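Local atomic coordinates of ftsY (Mycoplasma mycoides, PDB entry 1ZU4), a protein that is the bacterial signal recognition particle receptor, here as its NG domain, a helical bundle joined to a GTPase domain of the P-loop NTPase class. Residues S257-T262 with I282-I287; Q84-N89 with I272-K277; M125-A130 with T158-K163; E102-I107 with A227-L232. All blocks are in the same frame, centred on the assembly; numbering follows the deposited sequence.

Overall arrangement
Contacts 1 and 4 both belong to the central sheet of the GTPase domain. Contact 1, close to the centre of the chain, is strand pairing with isoleucine and leucine packing, whereas contact 4 lies where two strands begin and rests on an arginine-histidine stack. They meet directly, Ser257 bonding to Glu230 and Val231. Contact 2 joins the helical bundle to helix 272-280, the crossover helix of contact 1, and Tyr86 reaches Ile284 from it. Contact 3, partly buried, sets a loop against helix 118-131; its centre is about 31 Å from that of contact 2. In both, a lysine amine bonds backbone carbonyl oxygen near a helix end, two in contact 2 and one in contact 3.

Contact 1. Residues S257-T262 with I282-I287; sequences SGIILT and IPIKMI
Ile259 carries most of the pairing between 257-262 and 282-287, through its backbone at both ends. Its N-H goes to Pro283 O at 2.9 Å, and its carbonyl oxygen takes the N-H of Lys285 at 2.7 Å in an almost straight bond (178°). The same oxygen has a second, weak bond from Met286 N, so one acceptor serves two successive amides. That is the signature of the beta bulge here: Ile259 pairs with Ile284, but Ile260 already faces Met286. Beyond it the parallel ladder resumes with Leu261 N on Met286 O, 3.1 Å, and CA-H...O contacts accompany the bonds.

The apolar contacts fall on two faces. On that of Ile259, Leu261, Ile284 and Ile287, Leu261 CB rests 4.0 Å from Ile284 CG2, and Ile259 crosses Ile282 at about a right angle, CG1 meeting CG2. Ile282 CG2, anti to its backbone N, also presses on Gly258 CA at 3.5 Å. On the other face Ile260 and Met286 lie side by side, pointing the same way.

Lys285 runs extended past Gly258, its CE 3.4 Å from Ser257 O; its amine continues to Arg97 O and a salt bridge with Glu230, which also bonds Ser257 OG.

The two strands and helix 272-280 form a beta-alpha-beta unit of the GTPase domain. Ile276 of that helix packs on Leu261 and Ile284, helix 118-131 covers Ile260 and Met286 through Met125, and strand 230-236 flanks 258-262 on its other edge.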
loop_
_atom_site.group_PDB
_atom_site.type_symbol
_atom_site.label_atom_id
_atom_site.label_comp_id
_atom_site.label_asym_id
_atom_site.label_seq_id
_atom_site.Cartn_x
_atom_site.Cartn_y
_atom_site.Cartn_z
ATOM N N SER A 257 5.440 -9.120 1.673
ATOM C CA SER A 257 4.609 -9.817 0.638
ATOM C C SER A 257 3.729 -8.829 -0.085
ATOM O O SER A 257 3.223 -9.149 -1.154
ATOM C CB SER A 257 3.686 -10.910 1.261
ATOM O OG SER A 257 2.787 -10.303 2.211
ATOM N N GLY A 258 3.566 -7.611 0.466
ATOM C CA GLY A 258 2.739 -6.624 -0.156
ATOM C C GLY A 258 2.850 -5.260 0.508
ATOM O O GLY A 258 3.480 -5.096 1.553
ATOM N N ILE A 259 2.206 -4.291 -0.101
ATOM C CA ILE A 259 2.278 -2.877 0.302
ATOM C C ILE A 259 0.863 -2.311 0.596
ATOM O O ILE A 259 -0.113 -2.612 -0.099
ATOM C CB ILE A 259 2.942 -1.998 -0.816
ATOM C CG1 ILE A 259 4.381 -2.453 -1.198
ATOM C CG2 ILE A 259 2.965 -0.492 -0.476
ATOM C CD1 ILE A 259 5.328 -2.561 -0.084
ATOM N N ILE A 260 0.801 -1.444 1.595
ATOM C CA ILE A 260 -0.341 -0.618 1.905
ATOM C C ILE A 260 0.112 0.818 1.625
ATOM O O ILE A 260 0.956 1.314 2.317
ATOM C CB ILE A 260 -0.735 -0.722 3.397
ATOM C CG1 ILE A 260 -1.061 -2.205 3.794
ATOM C CG2 ILE A 260 -1.921 0.159 3.701
ATOM C CD1 ILE A 260 -1.514 -2.304 5.263
ATOM N N LEU A 261 -0.470 1.448 0.614
ATOM C CA LEU A 261 -0.156 2.802 0.160
ATOM C C LEU A 261 -1.168 3.746 0.814
ATOM O O LEU A 261 -2.317 3.704 0.486
ATOM C CB LEU A 261 -0.323 2.869 -1.376
ATOM C CG LEU A 261 0.066 4.224 -2.003
ATOM C CD1 LEU A 261 1.525 4.609 -1.705
ATOM C CD2 LEU A 261 -0.224 4.254 -3.502
ATOM N N THR A 262 -0.721 4.580 1.743
ATOM C CA THR A 262 -1.598 5.452 2.502
ATOM C C THR A 262 -1.507 6.853 2.001
ATOM O O THR A 262 -0.557 7.209 1.261
ATOM C CB THR A 262 -1.204 5.481 3.991
ATOM O OG1 THR A 262 0.146 5.954 4.111
ATOM C CG2 THR A 262 -1.319 4.089 4.601
ATOM N N ILE A 282 6.911 -5.200 -5.685
ATOM C CA ILE A 282 6.054 -5.839 -4.694
ATOM C C ILE A 282 4.653 -5.258 -4.923
ATOM O O ILE A 282 4.540 -4.064 -5.123
ATOM C CB ILE A 282 6.497 -5.536 -3.218
ATOM C CG1 ILE A 282 7.856 -6.150 -2.879
ATOM C CG2 ILE A 282 5.471 -6.062 -2.226
ATOM C CD1 ILE A 282 8.581 -5.461 -1.720
ATOM N N PRO A 283 3.595 -6.098 -4.892
ATOM C CA PRO A 283 2.272 -5.541 -5.167
ATOM C C PRO A 283 1.762 -4.634 -4.083
ATOM O O PRO A 283 1.889 -4.924 -2.865
ATOM C CB PRO A 283 1.375 -6.768 -5.228
ATOM C CG PRO A 283 2.279 -7.955 -5.235
ATOM C CD PRO A 283 3.529 -7.544 -4.584
ATOM N N ILE A 284 1.100 -3.574 -4.527
ATOM C CA ILE A 284 0.314 -2.773 -3.635
ATOM C C ILE A 284 -0.979 -3.593 -3.444
ATOM O O ILE A 284 -1.561 -4.042 -4.433
ATOM C CB ILE A 284 0.010 -1.383 -4.261
ATOM C CG1 ILE A 284 1.304 -0.606 -4.511
ATOM C CG2 ILE A 284 -0.941 -0.572 -3.355
ATOM C CD1 ILE A 284 1.108 0.594 -5.391
ATOM N N LYS A 285 -1.423 -3.769 -2.187
ATOM C CA LYS A 285 -2.593 -4.608 -1.906
ATOM C C LYS A 285 -3.766 -3.884 -1.261
ATOM O O LYS A 285 -4.914 -4.330 -1.387
ATOM C CB LYS A 285 -2.211 -5.840 -1.078
ATOM C CG LYS A 285 -1.223 -6.789 -1.852
ATOM C CD LYS A 285 -1.040 -8.076 -1.157
ATOM C CE LYS A 285 -0.098 -8.981 -1.966
ATOM N NZ LYS A 285 -0.059 -10.342 -1.349
ATOM N N MET A 286 -3.490 -2.797 -0.562
ATOM C CA MET A 286 -4.547 -2.002 0.051
ATOM C C MET A 286 -4.102 -0.581 -0.175
ATOM O O MET A 286 -2.911 -0.300 -0.199
ATOM C CB MET A 286 -4.651 -2.208 1.582
ATOM C CG MET A 286 -5.061 -3.610 2.063
ATOM S SD MET A 286 -6.791 -4.048 1.764
ATOM C CE MET A 286 -7.484 -3.714 3.355
ATOM N N ILE A 287 -5.062 0.302 -0.354
ATOM C CA ILE A 287 -4.783 1.720 -0.515
ATOM C C ILE A 287 -5.670 2.558 0.427
ATOM O O ILE A 287 -6.884 2.382 0.457
ATOM C CB ILE A 287 -4.980 2.182 -1.979
ATOM C CG1 ILE A 287 -4.600 3.661 -2.144
ATOM C CG2 ILE A 287 -6.403 1.835 -2.527
ATOM C CD1 ILE A 287 -4.707 4.144 -3.597
#

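Contact 2. Residues Q84-N89 with I272-K277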
loop_
_atom_site.group_PDB
_atom_site.type_symbol
_atom_site.label_atom_id
_atom_site.label_comp_id
_atom_site.label_asym_id
_atom_site.label_seq_id
_atom_site.Cartn_x
_atom_site.Cartn_y
_atom_site.Cartn_z
ATOM N N GLN A 84 -0.881 -1.176 -18.304
ATOM C CA GLN A 84 0.062 -2.240 -18.785
ATOM C C GLN A 84 1.485 -2.166 -18.193
ATOM O O GLN A 84 2.144 -3.201 -17.946
ATOM C CB GLN A 84 0.083 -2.301 -20.321
ATOM C CG GLN A 84 -1.282 -2.729 -20.852
ATOM C CD GLN A 84 -1.296 -3.003 -22.342
ATOM O OE1 GLN A 84 -0.456 -2.516 -23.096
ATOM N NE2 GLN A 84 -2.284 -3.764 -22.768
ATOM N N ALA A 85 1.944 -0.940 -17.929
ATOM C CA ALA A 85 3.279 -0.720 -17.375
ATOM C C ALA A 85 3.366 -1.358 -15.989
ATOM O O ALA A 85 4.371 -1.985 -15.632
ATOM C CB ALA A 85 3.572 0.754 -17.298
ATOM N N TYR A 86 2.302 -1.192 -15.223
ATOM C CA TYR A 86 2.183 -1.794 -13.901
ATOM C C TYR A 86 1.980 -3.293 -13.995
ATOM O O TYR A 86 2.614 -4.047 -13.259
ATOM C CB TYR A 86 1.011 -1.174 -13.143
ATOM C CG TYR A 86 0.901 -1.602 -11.702
ATOM C CD1 TYR A 86 1.512 -0.839 -10.707
ATOM C CD2 TYR A 86 0.233 -2.796 -11.332
ATOM C CE1 TYR A 86 1.441 -1.199 -9.377
ATOM C CE2 TYR A 86 0.164 -3.194 -9.959
ATOM C CZ TYR A 86 0.762 -2.359 -9.004
ATOM O OH TYR A 86 0.746 -2.644 -7.665
ATOM N N THR A 87 1.091 -3.728 -14.882
ATOM C CA THR A 87 0.738 -5.151 -14.922
ATOM C C THR A 87 1.780 -6.011 -15.669
ATOM O O THR A 87 1.643 -7.216 -15.695
ATOM C CB THR A 87 -0.663 -5.378 -15.554
ATOM O OG1 THR A 87 -0.685 -4.755 -16.843
ATOM C CG2 THR A 87 -1.759 -4.774 -14.707
ATOM N N ASP A 88 2.783 -5.389 -16.302
ATOM C CA ASP A 88 3.917 -6.094 -16.918
ATOM C C ASP A 88 4.858 -6.619 -15.816
ATOM O O ASP A 88 5.760 -5.920 -15.325
ATOM C CB ASP A 88 4.654 -5.176 -17.924
ATOM C CG ASP A 88 5.942 -5.802 -18.491
ATOM O OD1 ASP A 88 5.950 -7.027 -18.775
ATOM O OD2 ASP A 88 6.944 -5.058 -18.646
ATOM N N ASN A 89 4.608 -7.847 -15.399
ATOM C CA ASN A 89 5.354 -8.460 -14.315
ATOM C C ASN A 89 5.165 -9.986 -14.307
ATOM O O ASN A 89 4.282 -10.537 -14.975
ATOM C CB ASN A 89 4.947 -7.847 -12.953
ATOM C CG ASN A 89 3.465 -8.006 -12.658
ATOM O OD1 ASN A 89 2.943 -9.135 -12.617
ATOM N ND2 ASN A 89 2.768 -6.870 -12.463
ATOM N N ILE A 272 3.376 7.570 -8.354
ATOM C CA ILE A 272 3.992 6.775 -7.274
ATOM C C ILE A 272 3.621 5.271 -7.297
ATOM O O ILE A 272 4.409 4.426 -6.897
ATOM C CB ILE A 272 3.705 7.388 -5.887
ATOM C CG1 ILE A 272 4.635 6.720 -4.842
ATOM C CG2 ILE A 272 2.193 7.293 -5.578
ATOM C CD1 ILE A 272 4.520 7.175 -3.463
ATOM N N GLY A 273 2.429 4.922 -7.775
ATOM C CA GLY A 273 2.082 3.510 -7.834
ATOM C C GLY A 273 3.050 2.761 -8.732
ATOM O O GLY A 273 3.395 1.613 -8.454
ATOM N N LEU A 274 3.442 3.428 -9.833
ATOM C CA LEU A 274 4.341 2.871 -10.815
ATOM C C LEU A 274 5.772 2.894 -10.339
ATOM O O LEU A 274 6.529 2.014 -10.669
ATOM C CB LEU A 274 4.221 3.616 -12.141
ATOM C CG LEU A 274 2.896 3.466 -12.895
ATOM C CD1 LEU A 274 2.941 4.312 -14.187
ATOM C CD2 LEU A 274 2.767 2.041 -13.233
ATOM N N ALA A 275 6.149 3.939 -9.624
ATOM C CA ALA A 275 7.459 4.022 -9.011
ATOM C C ALA A 275 7.625 2.829 -8.063
ATOM O O ALA A 275 8.681 2.224 -8.037
ATOM C CB ALA A 275 7.635 5.391 -8.245
ATOM N N ILE A 276 6.578 2.497 -7.285
ATOM C CA ILE A 276 6.628 1.369 -6.357
ATOM C C ILE A 276 6.859 0.044 -7.120
ATOM O O ILE A 276 7.761 -0.735 -6.813
ATOM C CB ILE A 276 5.329 1.311 -5.462
ATOM C CG1 ILE A 276 5.374 2.465 -4.429
ATOM C CG2 ILE A 276 5.195 -0.052 -4.764
ATOM C CD1 ILE A 276 4.026 2.815 -3.821
ATOM N N LYS A 277 6.008 -0.201 -8.104
ATOM C CA LYS A 277 6.117 -1.375 -8.961
ATOM C C LYS A 277 7.559 -1.502 -9.521
ATOM O O LYS A 277 8.131 -2.579 -9.467
ATOM C CB LYS A 277 5.069 -1.236 -10.074
ATOM C CG LYS A 277 5.218 -2.155 -11.255
ATOM C CD LYS A 277 5.079 -3.588 -10.772
ATOM C CE LYS A 277 5.668 -4.547 -11.791
ATOM N NZ LYS A 277 5.420 -4.115 -13.217
#
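Lys277 reaches across from helix 272-280 to the C-terminal end of helix 71-87, where its NZ bonds Tyr86 O and Asp88 O, both at 2.8 Å. The side chain leaves with CG anti to the backbone N (chi1 166°) and then bends at chi2 and chi4. Its amine stands above both carbonyl planes, 46° out of the plane at Tyr86. Tyr86 O has a second donor, Asn89 ND2, which approaches in the carbonyl plane on a lone pair at 2.9 Å. Asn89 CB also touches Lys277 CE, at 3.6 Å.

The contact joins the C-terminal end of helix 71-87, part of the N-terminal helical bundle, to the GTPase domain, an N-G interface as in other SRP-type GTPases. Helix 51-64 of the bundle adds Met53 against Lys277.

Tyr86 has CG anti to its backbone N (chi1 -173°), and its ring passes beside helix 272-280. CD1 lies 3.6 Å from Lys277 CB, while Gly273 O sits at the ring edge, in plane, 3.5 Å from CE1. Leu274 CD2 packs against Tyr86 CB at 3.7 Å and approaches Ala85 CB. Past the ring, Tyr86 OH hydrogen-bonds to Ile284 N on the neighbouring strand.

Contact 3. Residues M125-A130 with T158-K163; sequences MANYYA and TRLNNK
Ala130 O, near the C-terminal end of helix 118-131, accepts the amine of Lys163 at a short 2.6 Å from NZ. Helix 118-131 is the one that follows the first strand of this P-loop GTPase fold, and the partner segment 158-163 is the loop between helix 146-156 and strand 164-167. The contact lays the loop leading into edge strand 164-167 against the flank of that helix. Lys163 bends at chi3 and chi4 to turn its amine back to the carbonyl, arriving 39° above the carbonyl plane. The carbonyl dipoles near this end of the helix would be expected to welcome its positive charge. Lys163 also pairs through its backbone with Val136 of the neighbouring strand.

Around this bond the two segments meet through side-chain carbons. Asn161 CB meets Ala130 CB at 3.6 Å. The side chains of Asn127 and Asn161 cross at about a right angle. Val293, from another loop, touches both Asn127 and Leu160. One turn back from Ala130, Asn127 CB meets Leu160 CD2 at 3.8 Å.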
loop_
_atom_site.group_PDB
_atom_site.type_symbol
_atom_site.label_atom_id
_atom_site.label_comp_id
_atom_site.label_asym_id
_atom_site.label_seq_id
_atom_site.Cartn_x
_atom_site.Cartn_y
_atom_site.Cartn_z
ATOM N N MET A 125 -7.386 -1.918 8.774
ATOM C CA MET A 125 -7.471 -3.284 8.331
ATOM C C MET A 125 -8.320 -4.163 9.227
ATOM O O MET A 125 -9.050 -5.003 8.715
ATOM C CB MET A 125 -6.097 -3.873 8.160
ATOM C CG MET A 125 -5.532 -3.626 6.757
ATOM S SD MET A 125 -4.172 -4.740 6.648
ATOM C CE MET A 125 -4.861 -6.156 5.824
ATOM N N ALA A 126 -8.207 -4.009 10.545
ATOM C CA ALA A 126 -9.072 -4.758 11.460
ATOM C C ALA A 126 -10.571 -4.460 11.179
ATOM O O ALA A 126 -11.390 -5.390 11.076
ATOM C CB ALA A 126 -8.719 -4.427 12.954
ATOM N N ASN A 127 -10.897 -3.176 11.096
ATOM C CA ASN A 127 -12.245 -2.703 10.739
ATOM C C ASN A 127 -12.757 -3.238 9.388
ATOM O O ASN A 127 -13.931 -3.563 9.273
ATOM C CB ASN A 127 -12.323 -1.155 10.704
ATOM C CG ASN A 127 -13.776 -0.647 10.656
ATOM O OD1 ASN A 127 -14.222 -0.032 9.669
ATOM N ND2 ASN A 127 -14.523 -0.949 11.703
ATOM N N TYR A 128 -11.868 -3.315 8.394
ATOM C CA TYR A 128 -12.184 -3.807 7.059
ATOM C C TYR A 128 -12.666 -5.249 7.117
ATOM O O TYR A 128 -13.677 -5.615 6.459
ATOM C CB TYR A 128 -10.949 -3.684 6.139
ATOM C CG TYR A 128 -11.119 -4.202 4.722
ATOM C CD1 TYR A 128 -11.487 -3.356 3.668
ATOM C CD2 TYR A 128 -10.843 -5.540 4.420
ATOM C CE1 TYR A 128 -11.606 -3.878 2.341
ATOM C CE2 TYR A 128 -10.969 -6.044 3.148
ATOM C CZ TYR A 128 -11.354 -5.244 2.118
ATOM O OH TYR A 128 -11.427 -5.835 0.853
ATOM N N TYR A 129 -11.953 -6.096 7.877
ATOM C CA TYR A 129 -12.370 -7.497 7.992
ATOM C C TYR A 129 -13.546 -7.666 8.953
ATOM O O TYR A 129 -14.438 -8.509 8.719
ATOM C CB TYR A 129 -11.172 -8.402 8.352
ATOM C CG TYR A 129 -10.296 -8.535 7.155
ATOM C CD1 TYR A 129 -9.134 -7.767 7.029
ATOM C CD2 TYR A 129 -10.663 -9.355 6.107
ATOM C CE1 TYR A 129 -8.334 -7.830 5.897
ATOM C CE2 TYR A 129 -9.877 -9.430 4.929
ATOM C CZ TYR A 129 -8.709 -8.659 4.846
ATOM O OH TYR A 129 -7.924 -8.692 3.709
ATOM N N ALA A 130 -13.572 -6.863 10.007
ATOM C CA ALA A 130 -14.653 -6.943 11.011
ATOM C C ALA A 130 -16.000 -6.640 10.369
ATOM O O ALA A 130 -16.983 -7.354 10.624
ATOM C CB ALA A 130 -14.388 -6.017 12.217
ATOM N N THR A 158 -13.720 3.555 20.497
ATOM C CA THR A 158 -13.954 4.874 19.921
ATOM C C THR A 158 -14.374 4.746 18.446
ATOM O O THR A 158 -15.251 5.486 18.001
ATOM C CB THR A 158 -12.765 5.877 20.153
ATOM O OG1 THR A 158 -13.274 7.131 20.615
ATOM C CG2 THR A 158 -11.928 6.111 18.902
ATOM N N ARG A 159 -13.798 3.792 17.702
ATOM C CA ARG A 159 -14.036 3.721 16.247
ATOM C C ARG A 159 -14.171 2.332 15.626
ATOM O O ARG A 159 -14.703 2.200 14.534
ATOM C CB ARG A 159 -12.972 4.532 15.482
ATOM C CG ARG A 159 -13.112 6.036 15.656
ATOM C CD ARG A 159 -11.793 6.755 15.428
ATOM N NE ARG A 159 -11.788 7.441 14.138
ATOM C CZ ARG A 159 -10.880 8.335 13.757
ATOM N NH1 ARG A 159 -9.862 8.672 14.562
ATOM N NH2 ARG A 159 -10.996 8.891 12.554
ATOM N N LEU A 160 -13.693 1.299 16.306
ATOM C CA LEU A 160 -13.648 -0.030 15.706
ATOM C C LEU A 160 -14.881 -0.867 16.014
ATOM O O LEU A 160 -15.442 -0.795 17.096
ATOM C CB LEU A 160 -12.392 -0.789 16.143
ATOM C CG LEU A 160 -11.000 -0.362 15.647
ATOM C CD1 LEU A 160 -9.939 -1.270 16.222
ATOM C CD2 LEU A 160 -10.927 -0.406 14.144
ATOM N N ASN A 161 -15.281 -1.667 15.036
ATOM C CA ASN A 161 -16.305 -2.690 15.195
ATOM C C ASN A 161 -16.126 -3.577 16.454
ATOM O O ASN A 161 -15.007 -3.815 16.905
ATOM C CB ASN A 161 -16.263 -3.537 13.933
ATOM C CG ASN A 161 -17.516 -4.318 13.718
ATOM O OD1 ASN A 161 -18.480 -3.816 13.108
ATOM N ND2 ASN A 161 -17.530 -5.564 14.209
ATOM N N ASN A 162 -17.228 -4.057 17.023
ATOM C CA ASN A 162 -17.173 -4.858 18.267
ATOM C C ASN A 162 -16.447 -6.216 18.116
ATOM O O ASN A 162 -16.089 -6.856 19.121
ATOM C CB ASN A 162 -18.586 -5.059 18.866
ATOM C CG ASN A 162 -19.225 -3.740 19.363
ATOM O OD1 ASN A 162 -18.548 -2.874 19.944
ATOM N ND2 ASN A 162 -20.542 -3.602 19.150
ATOM N N LYS A 163 -16.233 -6.634 16.861
ATOM C CA LYS A 163 -15.578 -7.921 16.530
ATOM C C LYS A 163 -14.058 -7.831 16.448
ATOM O O LYS A 163 -13.410 -8.768 15.980
ATOM C CB LYS A 163 -16.122 -8.508 15.229
ATOM C CG LYS A 163 -17.503 -9.149 15.379
ATOM C CD LYS A 163 -17.893 -9.933 14.128
ATOM C CE LYS A 163 -18.881 -9.177 13.266
ATOM N NZ LYS A 163 -18.295 -7.901 12.766
#

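Contact 4. Residues E102-I107 with A227-L232; sequences ENRLNI and APHEVL
Arg104 and His229 meet tip to tip, with the guanidinium lying flat on the imidazole. Their planes are 9° apart and their centres 3.5 Å apart, with His229 ND1 over the middle of the guanidinium while Arg104 CZ is displaced toward the rim of the ring. The arginine starts with CG between the backbone N and the carbonyl carbon (chi1 79°) and runs extended to NE. There Asn106 OD1 takes the N-H of NE at 3.0 Å, nearly in the guanidinium plane, which steadies the group's rotation; a salt bridge from NH2 to Asp99 adds a second hold. Asn106 OD1 itself also accepts from Lys101 N.

The imidazole is held at its edge as well: as modelled, NE2 donates to Leu105 O at 3.2 Å, close to the ring plane. Ala227 CA lies over the face opposite the arginine.

Both segments lead into neighbouring parallel strands, 106-111 and 230-236, of the central sheet in the GTPase domain, and the backbone pairing begins here with His229 N on Ile107 O, 2.8 Å. A cis peptide precedes Pro228 just ahead of that bond.

At the end of the Ile107 side chain, CD1 meets Ala227 CB at 3.9 Å. Ile220 of helix 206-221 packs on both residues, and Ile184 of helix 176-189 touches Ile107.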
loop_
_atom_site.group_PDB
_atom_site.type_symbol
_atom_site.label_atom_id
_atom_site.label_comp_id
_atom_site.label_asym_id
_atom_site.label_seq_id
_atom_site.Cartn_x
_atom_site.Cartn_y
_atom_site.Cartn_z
ATOM N N GLU A 102 -11.071 -18.641 4.316
ATOM C CA GLU A 102 -12.169 -18.795 5.275
ATOM C C GLU A 102 -11.888 -19.800 6.375
ATOM O O GLU A 102 -12.389 -19.668 7.496
ATOM C CB GLU A 102 -13.425 -19.268 4.540
ATOM C CG GLU A 102 -13.857 -18.325 3.455
ATOM C CD GLU A 102 -14.290 -17.021 4.020
ATOM O OE1 GLU A 102 -15.307 -16.982 4.772
ATOM O OE2 GLU A 102 -13.615 -16.028 3.699
ATOM N N ASN A 103 -11.174 -20.863 6.058
ATOM C CA ASN A 103 -11.154 -21.956 7.012
ATOM C C ASN A 103 -9.928 -22.005 7.915
ATOM O O ASN A 103 -9.507 -23.092 8.355
ATOM C CB ASN A 103 -11.393 -23.293 6.296
ATOM C CG ASN A 103 -10.691 -23.378 4.908
ATOM O OD1 ASN A 103 -9.622 -22.802 4.684
ATOM N ND2 ASN A 103 -11.312 -24.122 3.990
ATOM N N ARG A 104 -9.331 -20.838 8.188
ATOM C CA ARG A 104 -8.128 -20.800 9.023
ATOM C C ARG A 104 -7.960 -19.509 9.816
ATOM O O ARG A 104 -8.735 -18.547 9.674
ATOM C CB ARG A 104 -6.889 -21.065 8.189
ATOM C CG ARG A 104 -6.429 -19.853 7.403
ATOM C CD ARG A 104 -5.196 -20.110 6.600
ATOM N NE ARG A 104 -4.918 -18.881 5.862
ATOM C CZ ARG A 104 -4.139 -18.786 4.798
ATOM N NH1 ARG A 104 -3.485 -19.841 4.329
ATOM N NH2 ARG A 104 -3.992 -17.616 4.220
ATOM N N LEU A 105 -6.944 -19.511 10.667
ATOM C CA LEU A 105 -6.546 -18.298 11.336
ATOM C C LEU A 105 -5.542 -17.575 10.448
ATOM O O LEU A 105 -4.394 -17.979 10.298
ATOM C CB LEU A 105 -5.991 -18.598 12.734
ATOM C CG LEU A 105 -5.297 -17.439 13.435
ATOM C CD1 LEU A 105 -6.222 -16.329 13.689
ATOM C CD2 LEU A 105 -4.702 -18.045 14.736
ATOM N N ASN A 106 -6.009 -16.527 9.799
ATOM C CA ASN A 106 -5.152 -15.750 8.920
ATOM C C ASN A 106 -4.278 -14.875 9.817
ATOM O O ASN A 106 -4.738 -14.332 10.814
ATOM C CB ASN A 106 -6.013 -14.888 7.964
ATOM C CG ASN A 106 -6.920 -15.728 7.096
ATOM O OD1 ASN A 106 -6.453 -16.358 6.151
ATOM N ND2 ASN A 106 -8.202 -15.822 7.473
ATOM N N ILE A 107 -3.004 -14.739 9.477
ATOM C CA ILE A 107 -2.114 -13.932 10.295
ATOM C C ILE A 107 -1.337 -12.956 9.407
ATOM O O ILE A 107 -0.581 -13.384 8.555
ATOM C CB ILE A 107 -1.141 -14.817 11.135
ATOM C CG1 ILE A 107 -1.912 -15.845 11.982
ATOM C CG2 ILE A 107 -0.315 -13.926 12.005
ATOM C CD1 ILE A 107 -1.021 -16.880 12.783
ATOM N N ALA A 227 2.004 -19.307 7.986
ATOM C CA ALA A 227 2.028 -17.925 8.543
ATOM C C ALA A 227 3.476 -17.372 8.636
ATOM O O ALA A 227 4.443 -18.147 8.630
ATOM C CB ALA A 227 1.341 -17.890 9.885
ATOM N N PRO A 228 3.653 -16.026 8.594
ATOM C CA PRO A 228 2.638 -14.981 8.347
ATOM C C PRO A 228 2.148 -15.124 6.911
ATOM O O PRO A 228 2.945 -15.333 5.966
ATOM C CB PRO A 228 3.401 -13.647 8.549
ATOM C CG PRO A 228 4.879 -14.022 8.351
ATOM C CD PRO A 228 5.027 -15.475 8.739
ATOM N N HIS A 229 0.846 -15.070 6.757
ATOM C CA HIS A 229 0.208 -15.131 5.436
ATOM C C HIS A 229 0.425 -13.875 4.585
ATOM O O HIS A 229 0.496 -13.960 3.346
ATOM C CB HIS A 229 -1.284 -15.406 5.636
ATOM C CG HIS A 229 -1.561 -16.634 6.465
ATOM N ND1 HIS A 229 -1.150 -17.893 6.095
ATOM C CD2 HIS A 229 -2.174 -16.786 7.661
ATOM C CE1 HIS A 229 -1.513 -18.770 7.017
ATOM N NE2 HIS A 229 -2.167 -18.131 7.953
ATOM N N GLU A 230 0.577 -12.736 5.262
ATOM C CA GLU A 230 1.056 -11.505 4.647
ATOM C C GLU A 230 1.973 -10.776 5.622
ATOM O O GLU A 230 1.787 -10.845 6.841
ATOM C CB GLU A 230 -0.145 -10.574 4.291
ATOM C CG GLU A 230 -1.164 -11.208 3.252
ATOM C CD GLU A 230 -0.640 -11.231 1.840
ATOM O OE1 GLU A 230 0.365 -10.540 1.513
ATOM O OE2 GLU A 230 -1.275 -11.943 1.021
ATOM N N VAL A 231 2.924 -10.039 5.054
ATOM C CA VAL A 231 3.815 -9.137 5.767
ATOM C C VAL A 231 3.690 -7.829 4.985
ATOM O O VAL A 231 4.190 -7.702 3.857
ATOM C CB VAL A 231 5.313 -9.692 5.780
ATOM C CG1 VAL A 231 6.257 -8.740 6.524
ATOM C CG2 VAL A 231 5.384 -11.071 6.427
ATOM N N LEU A 232 2.983 -6.866 5.573
ATOM C CA LEU A 232 2.549 -5.733 4.809
ATOM C C LEU A 232 3.315 -4.470 5.208
ATOM O O LEU A 232 3.300 -4.037 6.358
ATOM C CB LEU A 232 1.017 -5.556 4.894
ATOM C CG LEU A 232 0.159 -6.728 4.353
ATOM C CD1 LEU A 232 -1.291 -6.581 4.783
ATOM C CD2 LEU A 232 0.229 -6.877 2.823
#